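Local coordinates for protein peptidase M42 (Thaumarchaeota archaeon SCGC AB-539-E09, PDB 5DS0) that probably removes amino acids from the N-terminal ends of peptides, as a twelve-subunit TET aminopeptidase of the M42 family holding two cobalt ions per active site, at residues D44-V49 against T211-V216; G65-V70 against I183-L188; A233-V238 against T300-I305. All coordinates share one frame; numbering follows the deposited sequence.

Contact 1 (D44-V49 against T211-V216); sequences DKLGSV and TVQEEV. With CO (cobalt (II) ion), chain U.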
loop_
_atom_site.group_PDB
_atom_site.type_symbol
_atom_site.label_atom_id
_atom_site.label_comp_id
_atom_site.label_asym_id
_atom_site.label_seq_id
_atom_site.Cartn_x
_atom_site.Cartn_y
_atom_site.Cartn_z
ATOM N N ASP C 44 -40.022 -36.052 8.470
ATOM C CA ASP C 44 -38.827 -36.265 9.275
ATOM C C ASP C 44 -38.960 -35.421 10.542
ATOM O O ASP C 44 -39.868 -34.576 10.655
ATOM C CB ASP C 44 -37.518 -36.050 8.462
ATOM C CG ASP C 44 -37.226 -34.586 8.121
ATOM O OD1 ASP C 44 -37.829 -33.672 8.725
ATOM O OD2 ASP C 44 -36.363 -34.351 7.244
ATOM N N LYS C 45 -38.067 -35.640 11.495
ATOM C CA LYS C 45 -38.167 -34.964 12.776
ATOM C C LYS C 45 -37.600 -33.542 12.750
ATOM O O LYS C 45 -37.746 -32.801 13.713
ATOM C CB LYS C 45 -37.502 -35.805 13.863
ATOM C CG LYS C 45 -38.136 -37.183 13.978
ATOM C CD LYS C 45 -37.830 -37.831 15.307
ATOM C CE LYS C 45 -38.418 -39.221 15.389
ATOM N NZ LYS C 45 -37.945 -39.885 16.629
ATOM N N LEU C 46 -36.965 -33.161 11.655
ATOM C CA LEU C 46 -36.536 -31.787 11.478
ATOM C C LEU C 46 -37.666 -30.879 10.993
ATOM O O LEU C 46 -37.572 -29.660 11.134
ATOM C CB LEU C 46 -35.355 -31.720 10.509
ATOM C CG LEU C 46 -33.961 -31.789 11.141
ATOM C CD1 LEU C 46 -33.842 -32.882 12.189
ATOM C CD2 LEU C 46 -32.892 -31.979 10.073
ATOM N N GLY C 47 -38.719 -31.457 10.431
ATOM C CA GLY C 47 -39.840 -30.672 9.933
ATOM C C GLY C 47 -40.140 -30.820 8.448
ATOM O O GLY C 47 -41.046 -30.165 7.950
ATOM N N SER C 48 -39.385 -31.654 7.728
ATOM C CA SER C 48 -39.678 -31.927 6.314
ATOM C C SER C 48 -40.945 -32.740 6.215
ATOM O O SER C 48 -41.085 -33.744 6.908
ATOM C CB SER C 48 -38.566 -32.730 5.635
ATOM O OG SER C 48 -37.282 -32.189 5.878
ATOM N N VAL C 49 -41.874 -32.300 5.374
ATOM C CA VAL C 49 -43.034 -33.129 5.053
ATOM C C VAL C 49 -42.890 -33.672 3.617
ATOM O O VAL C 49 -42.405 -32.992 2.712
ATOM C CB VAL C 49 -44.424 -32.455 5.270
ATOM C CG1 VAL C 49 -44.578 -31.613 6.551
ATOM C CG2 VAL C 49 -44.718 -31.559 4.114
ATOM N N THR C 211 -38.471 -30.254 1.783
ATOM C CA THR C 211 -37.412 -30.365 2.767
ATOM C C THR C 211 -37.191 -29.078 3.539
ATOM O O THR C 211 -37.538 -27.997 3.071
ATOM C CB THR C 211 -36.084 -30.777 2.089
ATOM O OG1 THR C 211 -35.916 -30.044 0.868
ATOM C CG2 THR C 211 -36.091 -32.246 1.768
ATOM N N VAL C 212 -36.568 -29.211 4.705
ATOM C CA VAL C 212 -36.227 -28.066 5.544
ATOM C C VAL C 212 -34.721 -27.892 5.654
ATOM O O VAL C 212 -33.949 -28.803 5.359
ATOM C CB VAL C 212 -36.835 -28.182 6.965
ATOM C CG1 VAL C 212 -38.355 -28.164 6.889
ATOM C CG2 VAL C 212 -36.336 -29.424 7.692
ATOM N N GLN C 213 -34.322 -26.700 6.070
ATOM C CA GLN C 213 -32.934 -26.398 6.391
ATOM C C GLN C 213 -31.899 -26.692 5.294
ATOM O O GLN C 213 -30.780 -27.077 5.604
ATOM C CB GLN C 213 -32.548 -27.114 7.701
ATOM C CG GLN C 213 -33.314 -26.580 8.899
ATOM C CD GLN C 213 -32.798 -27.093 10.223
ATOM O OE1 GLN C 213 -31.599 -27.058 10.515
ATOM N NE2 GLN C 213 -33.711 -27.530 11.054
ATOM N N GLU C 214 -32.253 -26.481 4.025
ATOM C CA GLU C 214 -31.265 -26.556 2.933
ATOM C C GLU C 214 -30.261 -25.424 3.033
ATOM O O GLU C 214 -29.069 -25.643 2.881
ATOM C CB GLU C 214 -31.935 -26.470 1.562
ATOM C CG GLU C 214 -31.058 -26.811 0.347
ATOM C CD GLU C 214 -30.245 -25.651 -0.276
ATOM O OE1 GLU C 214 -30.640 -24.452 -0.229
ATOM O OE2 GLU C 214 -29.180 -25.943 -0.863
ATOM N N GLU C 215 -30.742 -24.211 3.306
ATOM C CA GLU C 215 -29.906 -23.020 3.186
ATOM C C GLU C 215 -28.800 -22.954 4.257
ATOM O O GLU C 215 -27.884 -22.143 4.131
ATOM C CB GLU C 215 -30.748 -21.725 3.193
ATOM C CG GLU C 215 -31.768 -21.612 2.068
ATOM C CD GLU C 215 -31.187 -21.225 0.695
ATOM O OE1 GLU C 215 -29.987 -21.410 0.480
ATOM O OE2 GLU C 215 -31.937 -20.725 -0.188
ATOM N N VAL C 216 -28.886 -23.802 5.282
ATOM C CA VAL C 216 -27.888 -23.834 6.357
ATOM C C VAL C 216 -27.048 -25.122 6.387
ATOM O O VAL C 216 -26.304 -25.328 7.342
ATOM C CB VAL C 216 -28.507 -23.608 7.779
ATOM C CG1 VAL C 216 -29.131 -22.234 7.893
ATOM C CG2 VAL C 216 -29.525 -24.680 8.132
HETATM CO CO CO U . -30.537 -21.078 -1.851
#
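A buried carboxylate, that of Asp-44, gathers the turn 44-47 around itself, and Ser-48 OG, bonded to that carboxylate, also accepts a backbone N-H of the neighbouring loop. Asp-44 OD1 takes the backbone N of Ser-48 at 2.7 Å, from above the carboxylate plane, and has weak bonds from the N atoms of Leu-46 and Gly-47. Its partner OD2 accepts the hydroxyl of Ser-48, OG to OD2 2.7 Å, and is also bonded to Thr-223 and Thr-224 of helix 219-228. The turn is type I, and Gly-47, with a positive phi of 120°, leads into Ser-48, whose O receives the N of Asp-44. This is the pattern of a G1-bulge hairpin loop, joining strands 40-43 and 49-53. Ser-48 OG lies anti to its own carbonyl carbon, where it also accepts the N of Val-212 at 3.3 Å, a moderately bent bond (142°) and the only hydrogen bond between the segments. Val-212 lays both methyls against the turn. Its CG2, in the crowded position between backbone N and carbonyl carbon, sits 3.4 Å from Ser-48 OG and 3.8 Å from Leu-46 CB; its CG1 rests against the backbone O of Gly-47 at 3.5 Å. Beyond it, Gln-213 turns the chain through a left-handed conformation toward Glu-214 and Glu-215. Both oxygens of Glu-215 grip one cobalt, OE2 at 2.2 Å, with Asp-180 and His-325 completing that site. So many donors around Asp-44 are consistent with an ionised carboxylate, and the relay from Val-212 N through Ser-48 OG to Asp-44 OD2 ties the root of the metal-binding loop to the hairpin by directional bonds as well as by methyl packing.

Contact 2 (G65-V70 against I183-L188); sequences GHTDEV and IGAFVL. With CO (cobalt (II) ion), chain T.
The last residues of strand 60-66 pass close over helix 179-197, with Gly-65 CA only 4.5 Å from Ala-185 CA and no hydrogen bond between the two segments. Gly-65 offers no side chain where the helix backbone comes nearest, so the strand can settle directly on Gly-184 and Ala-185. Leu-188 rises one turn further on, its CG in the crowded position between backbone N and carbonyl carbon (chi1 64°), and sets CD2 3.5 Å from Gly-65 N. The methyl of Ala-185 fills the angle between the Gly-65 carbonyl and Thr-67 CG2, at 4.0 Å from the latter; Thr-67 OG1 is bonded instead to Asn-27. His-66 turns its side chain the other way, off the helix. Its ring stands across the CA-CB bond (chi2 89°) and uses both nitrogens: NE2 binds a cobalt at 2.1 Å, while ND1 donates to the backbone O of Asp-68 at 3.0 Å. That acceptor lies in the ring plane and presents a lone pair, and Asp-68 OD1 adds a weak bond to ND1. With ND1 as donor, NE2 is left to face the metal, and the two grips fix the rotation of the imidazole. His and Asp are spaced as in the His-X-Asp motif of co-catalytic metallopeptidases of this clan. Asp-180 and both oxygens of Glu-237 complete the ligands of this cobalt, Glu-214, also of the site, stands further off, and Asp-181 accepts the His-66 N from the helix start. Within the fold the helix is sandwiched: Gly-65, Ala-185 and Leu-188 meet at the sheet, Leu-188 also reaching Leu-236 of strand 232-240, while Phe-186 packs on helix 2-15 and Val-187 on helix 333-349.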
loop_
_atom_site.group_PDB
_atom_site.type_symbol
_atom_site.label_atom_id
_atom_site.label_comp_id
_atom_site.label_asym_id
_atom_site.label_seq_id
_atom_site.Cartn_x
_atom_site.Cartn_y
_atom_site.Cartn_z
ATOM N N GLY C 65 -37.833 -30.269 -2.961
ATOM C CA GLY C 65 -37.635 -28.819 -3.063
ATOM C C GLY C 65 -37.712 -28.210 -1.681
ATOM O O GLY C 65 -38.663 -28.463 -0.956
ATOM N N HIS C 66 -36.709 -27.441 -1.286
ATOM C CA HIS C 66 -36.665 -26.954 0.090
ATOM C C HIS C 66 -37.574 -25.751 0.284
ATOM O O HIS C 66 -37.610 -24.854 -0.551
ATOM C CB HIS C 66 -35.222 -26.675 0.564
ATOM C CG HIS C 66 -34.543 -25.527 -0.120
ATOM N ND1 HIS C 66 -34.630 -24.231 0.337
ATOM C CD2 HIS C 66 -33.717 -25.493 -1.193
ATOM C CE1 HIS C 66 -33.907 -23.441 -0.439
ATOM N NE2 HIS C 66 -33.348 -24.181 -1.379
ATOM N N THR C 67 -38.312 -25.745 1.395
ATOM C CA THR C 67 -39.242 -24.670 1.683
ATOM C C THR C 67 -38.670 -23.626 2.612
ATOM O O THR C 67 -39.316 -22.607 2.864
ATOM C CB THR C 67 -40.510 -25.203 2.327
ATOM O OG1 THR C 67 -40.152 -25.997 3.467
ATOM C CG2 THR C 67 -41.290 -26.033 1.344
ATOM N N ASP C 68 -37.491 -23.869 3.166
ATOM C CA ASP C 68 -36.841 -22.820 3.950
ATOM C C ASP C 68 -36.320 -21.742 3.016
ATOM O O ASP C 68 -35.961 -22.012 1.869
ATOM C CB ASP C 68 -35.739 -23.356 4.878
ATOM C CG ASP C 68 -34.547 -23.922 4.138
ATOM O OD1 ASP C 68 -34.744 -24.693 3.176
ATOM O OD2 ASP C 68 -33.404 -23.630 4.549
ATOM N N GLU C 69 -36.331 -20.515 3.511
ATOM C CA GLU C 69 -35.810 -19.362 2.793
ATOM C C GLU C 69 -34.689 -18.744 3.607
ATOM O O GLU C 69 -34.621 -18.874 4.830
ATOM C CB GLU C 69 -36.908 -18.316 2.571
ATOM C CG GLU C 69 -37.553 -17.829 3.874
ATOM C CD GLU C 69 -38.631 -16.781 3.676
ATOM O OE1 GLU C 69 -38.351 -15.767 2.978
ATOM O OE2 GLU C 69 -39.739 -16.970 4.230
ATOM N N VAL C 70 -33.813 -18.028 2.937
ATOM C CA VAL C 70 -32.816 -17.283 3.672
ATOM C C VAL C 70 -33.537 -16.272 4.542
ATOM O O VAL C 70 -34.586 -15.759 4.169
ATOM C CB VAL C 70 -31.794 -16.609 2.749
ATOM C CG1 VAL C 70 -30.991 -17.679 2.009
ATOM C CG2 VAL C 70 -32.459 -15.648 1.774
ATOM N N ILE C 183 -40.530 -22.458 -5.220
ATOM C CA ILE C 183 -40.932 -22.721 -6.585
ATOM C C ILE C 183 -40.663 -24.182 -6.931
ATOM O O ILE C 183 -41.444 -24.794 -7.654
ATOM C CB ILE C 183 -40.262 -21.780 -7.609
ATOM C CG1 ILE C 183 -41.025 -21.799 -8.929
ATOM C CG2 ILE C 183 -38.826 -22.180 -7.870
ATOM C CD1 ILE C 183 -42.438 -21.227 -8.844
ATOM N N GLY C 184 -39.583 -24.750 -6.403
ATOM C CA GLY C 184 -39.314 -26.181 -6.573
ATOM C C GLY C 184 -40.351 -27.047 -5.870
ATOM O O GLY C 184 -40.807 -28.053 -6.415
ATOM N N ALA C 185 -40.740 -26.643 -4.667
ATOM C CA ALA C 185 -41.807 -27.316 -3.938
ATOM C C ALA C 185 -43.117 -27.177 -4.691
ATOM O O ALA C 185 -43.895 -28.117 -4.775
ATOM C CB ALA C 185 -41.950 -26.716 -2.561
ATOM N N PHE C 186 -43.346 -26.000 -5.263
ATOM C CA PHE C 186 -44.534 -25.753 -6.062
ATOM C C PHE C 186 -44.621 -26.710 -7.238
ATOM O O PHE C 186 -45.679 -27.259 -7.512
ATOM C CB PHE C 186 -44.536 -24.310 -6.566
ATOM C CG PHE C 186 -45.678 -23.984 -7.487
ATOM C CD1 PHE C 186 -46.894 -23.566 -6.976
ATOM C CD2 PHE C 186 -45.514 -24.061 -8.861
ATOM C CE1 PHE C 186 -47.937 -23.248 -7.818
ATOM C CE2 PHE C 186 -46.547 -23.739 -9.713
ATOM C CZ PHE C 186 -47.761 -23.332 -9.192
ATOM N N VAL C 187 -43.503 -26.903 -7.929
ATOM C CA VAL C 187 -43.457 -27.796 -9.074
ATOM C C VAL C 187 -43.794 -29.227 -8.692
ATOM O O VAL C 187 -44.611 -29.859 -9.340
ATOM C CB VAL C 187 -42.073 -27.781 -9.722
ATOM C CG1 VAL C 187 -41.929 -28.910 -10.736
ATOM C CG2 VAL C 187 -41.842 -26.452 -10.416
ATOM N N LEU C 188 -43.161 -29.752 -7.652
ATOM C CA LEU C 188 -43.388 -31.146 -7.300
ATOM C C LEU C 188 -44.812 -31.379 -6.808
ATOM O O LEU C 188 -45.416 -32.410 -7.103
ATOM C CB LEU C 188 -42.365 -31.647 -6.283
ATOM C CG LEU C 188 -42.321 -31.035 -4.884
ATOM C CD1 LEU C 188 -43.196 -31.772 -3.876
ATOM C CD2 LEU C 188 -40.880 -31.025 -4.393
HETATM CO CO CO T . -31.919 -23.496 -2.741
#

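Contact 3 (A233-V238 against T300-I305); sequences ALVLEV and TDAGRI. With CO (cobalt (II) ion), chain T.
Three residues of strand 233-238, Ala-233, Val-235 and Glu-237, face the short helix 302-305 and the turn that leads into it. Val-235 is the central bump. With CG1 anti to its backbone N (chi1 171°), it spreads its two methyls: CG2 drops into the hollow between Ala-302 CB, at 3.7 Å, and Ile-305 CD1, at 3.9 Å, while CG1 faces Asp-301 CB, whose side chain crosses it at about a right angle. At one end the small methyl of Ala-233 makes a shallow place that admits the branch of Ile-305, CB to CG2 3.5 Å. Ile-305 thus touches two strand residues, CG2 on Ala-233 and CD1 on Val-235. At the far end Glu-237 and Thr-300 slide past each other in opposite directions, Glu-237 CG brushing Thr-300 CG2 at 3.7 Å. The glutamate chain is bent at chi2 (-66°), which curls the carboxylate round to a cobalt held by both oxygens, OE2 at 2.2 Å. Its OE1 also takes the N of Val-238 through the anti lone pair, at 3.1 Å and nearly straight (158°), so metal and backbone together set the plane of the group. Thr-300 OG1 caps the helix start by a weak bond from Ala-302 N. Asp-301 OD2, 5.2 Å from Glu-237 OE2, is bonded to Thr-211; the nearby cobalt would be expected to ease the closeness of like charges. The short helix packs on one face of the central sheet, over strand 60-66 and strand 232-240, which runs between and parallel to strands 60-66 and 314-322; Ile-305 also touches Leu-62 and Ala-64. On the opposite face Leu-236 packs against helix 179-197.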
loop_
_atom_site.group_PDB
_atom_site.type_symbol
_atom_site.label_atom_id
_atom_site.label_comp_id
_atom_site.label_asym_id
_atom_site.label_seq_id
_atom_site.Cartn_x
_atom_site.Cartn_y
_atom_site.Cartn_z
ATOM N N ALA C 233 -33.431 -39.892 -7.596
ATOM C CA ALA C 233 -33.858 -38.605 -7.066
ATOM C C ALA C 233 -33.856 -37.483 -8.097
ATOM O O ALA C 233 -32.900 -37.319 -8.845
ATOM C CB ALA C 233 -32.979 -38.232 -5.891
ATOM N N LEU C 234 -34.925 -36.690 -8.093
ATOM C CA LEU C 234 -35.010 -35.479 -8.899
ATOM C C LEU C 234 -35.100 -34.300 -7.956
ATOM O O LEU C 234 -36.117 -34.096 -7.318
ATOM C CB LEU C 234 -36.244 -35.490 -9.773
ATOM C CG LEU C 234 -36.451 -36.695 -10.675
ATOM C CD1 LEU C 234 -37.759 -36.530 -11.439
ATOM C CD2 LEU C 234 -35.284 -36.875 -11.634
ATOM N N VAL C 235 -34.026 -33.539 -7.832
ATOM C CA VAL C 235 -34.039 -32.385 -6.969
ATOM C C VAL C 235 -34.388 -31.162 -7.781
ATOM O O VAL C 235 -33.821 -30.928 -8.846
ATOM C CB VAL C 235 -32.690 -32.204 -6.288
ATOM C CG1 VAL C 235 -32.639 -30.879 -5.558
ATOM C CG2 VAL C 235 -32.460 -33.344 -5.325
ATOM N N LEU C 236 -35.340 -30.390 -7.277
ATOM C CA LEU C 236 -35.797 -29.176 -7.948
ATOM C C LEU C 236 -35.273 -27.982 -7.208
ATOM O O LEU C 236 -35.441 -27.880 -6.004
ATOM C CB LEU C 236 -37.305 -29.134 -7.969
ATOM C CG LEU C 236 -37.850 -30.314 -8.757
ATOM C CD1 LEU C 236 -39.253 -30.731 -8.342
ATOM C CD2 LEU C 236 -37.817 -29.975 -10.221
ATOM N N GLU C 237 -34.599 -27.102 -7.924
ATOM C CA GLU C 237 -33.951 -25.947 -7.328
ATOM C C GLU C 237 -34.119 -24.763 -8.269
ATOM O O GLU C 237 -34.733 -24.882 -9.329
ATOM C CB GLU C 237 -32.459 -26.211 -7.102
ATOM C CG GLU C 237 -32.031 -26.492 -5.666
ATOM C CD GLU C 237 -32.176 -25.336 -4.659
ATOM O OE1 GLU C 237 -32.586 -24.219 -5.002
ATOM O OE2 GLU C 237 -31.826 -25.570 -3.487
ATOM N N VAL C 238 -33.574 -23.628 -7.858
ATOM C CA VAL C 238 -33.459 -22.493 -8.720
ATOM C C VAL C 238 -32.047 -22.479 -9.292
ATOM O O VAL C 238 -31.150 -23.102 -8.758
ATOM C CB VAL C 238 -33.733 -21.185 -7.966
ATOM C CG1 VAL C 238 -35.174 -21.132 -7.525
ATOM C CG2 VAL C 238 -32.800 -21.031 -6.782
ATOM N N THR C 300 -26.853 -28.345 -3.483
ATOM C CA THR C 300 -28.283 -28.655 -3.463
ATOM C C THR C 300 -28.595 -29.777 -2.494
ATOM O O THR C 300 -27.696 -30.472 -2.035
ATOM C CB THR C 300 -28.756 -29.117 -4.851
ATOM O OG1 THR C 300 -27.946 -30.222 -5.289
ATOM C CG2 THR C 300 -28.637 -27.992 -5.846
ATOM N N ASP C 301 -29.880 -29.968 -2.202
ATOM C CA ASP C 301 -30.328 -31.131 -1.434
ATOM C C ASP C 301 -29.713 -32.430 -1.998
ATOM O O ASP C 301 -29.474 -33.387 -1.245
ATOM C CB ASP C 301 -31.862 -31.286 -1.472
ATOM C CG ASP C 301 -32.616 -30.248 -0.625
ATOM O OD1 ASP C 301 -32.157 -29.900 0.504
ATOM O OD2 ASP C 301 -33.696 -29.811 -1.117
ATOM N N ALA C 302 -29.479 -32.466 -3.310
ATOM C CA ALA C 302 -28.909 -33.650 -3.964
ATOM C C ALA C 302 -27.549 -34.048 -3.406
ATOM O O ALA C 302 -27.194 -35.230 -3.409
ATOM C CB ALA C 302 -28.792 -33.427 -5.456
ATOM N N GLY C 303 -26.799 -33.063 -2.923
ATOM C CA GLY C 303 -25.513 -33.297 -2.299
ATOM C C GLY C 303 -25.561 -34.323 -1.189
ATOM O O GLY C 303 -24.589 -35.056 -0.998
ATOM N N ARG C 304 -26.685 -34.375 -0.472
ATOM C CA ARG C 304 -26.900 -35.367 0.594
ATOM C C ARG C 304 -27.682 -36.593 0.145
ATOM O O ARG C 304 -27.375 -37.711 0.542
ATOM C CB ARG C 304 -27.631 -34.736 1.780
ATOM C CG ARG C 304 -26.792 -33.797 2.614
ATOM C CD ARG C 304 -25.540 -34.425 3.187
ATOM N NE ARG C 304 -25.117 -33.622 4.329
ATOM C CZ ARG C 304 -24.411 -32.490 4.260
ATOM N NH1 ARG C 304 -23.984 -32.024 3.085
ATOM N NH2 ARG C 304 -24.111 -31.825 5.386
ATOM N N ILE C 305 -28.710 -36.370 -0.662
ATOM C CA ILE C 305 -29.571 -37.441 -1.137
ATOM C C ILE C 305 -28.801 -38.519 -1.891
ATOM O O ILE C 305 -29.021 -39.712 -1.647
ATOM C CB ILE C 305 -30.693 -36.883 -2.034
ATOM C CG1 ILE C 305 -31.718 -36.146 -1.166
ATOM C CG2 ILE C 305 -31.382 -37.997 -2.799
ATOM C CD1 ILE C 305 -32.617 -35.207 -1.938
HETATM CO CO CO T . -31.919 -23.496 -2.741
#

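How the contacts relate
The three contacts converge on a two-cobalt centre from different parts of the chain, the ions of chains T and U lying 2.9 Å apart. Contacts 2 and 3 supply His-66 and Glu-237 to the chain T ion; contact 1 supplies Glu-215 to the other and sets Glu-214 beside the chain T ion, its OE1 at a longer 3.0 Å; Asp-180 serves both. The centre of contact 2 lies about 11 Å from the centres of contacts 1 and 3. Second-shell bonds link the loops: Glu-215 N lies 3.0 Å from Asp-68 OD2, and Thr-211 OG1 3.0 Å from Asp-301 OD2. Neighbouring strands carry contacts 2 and 3, and contact 2 is nested in the loop closed by contact 1.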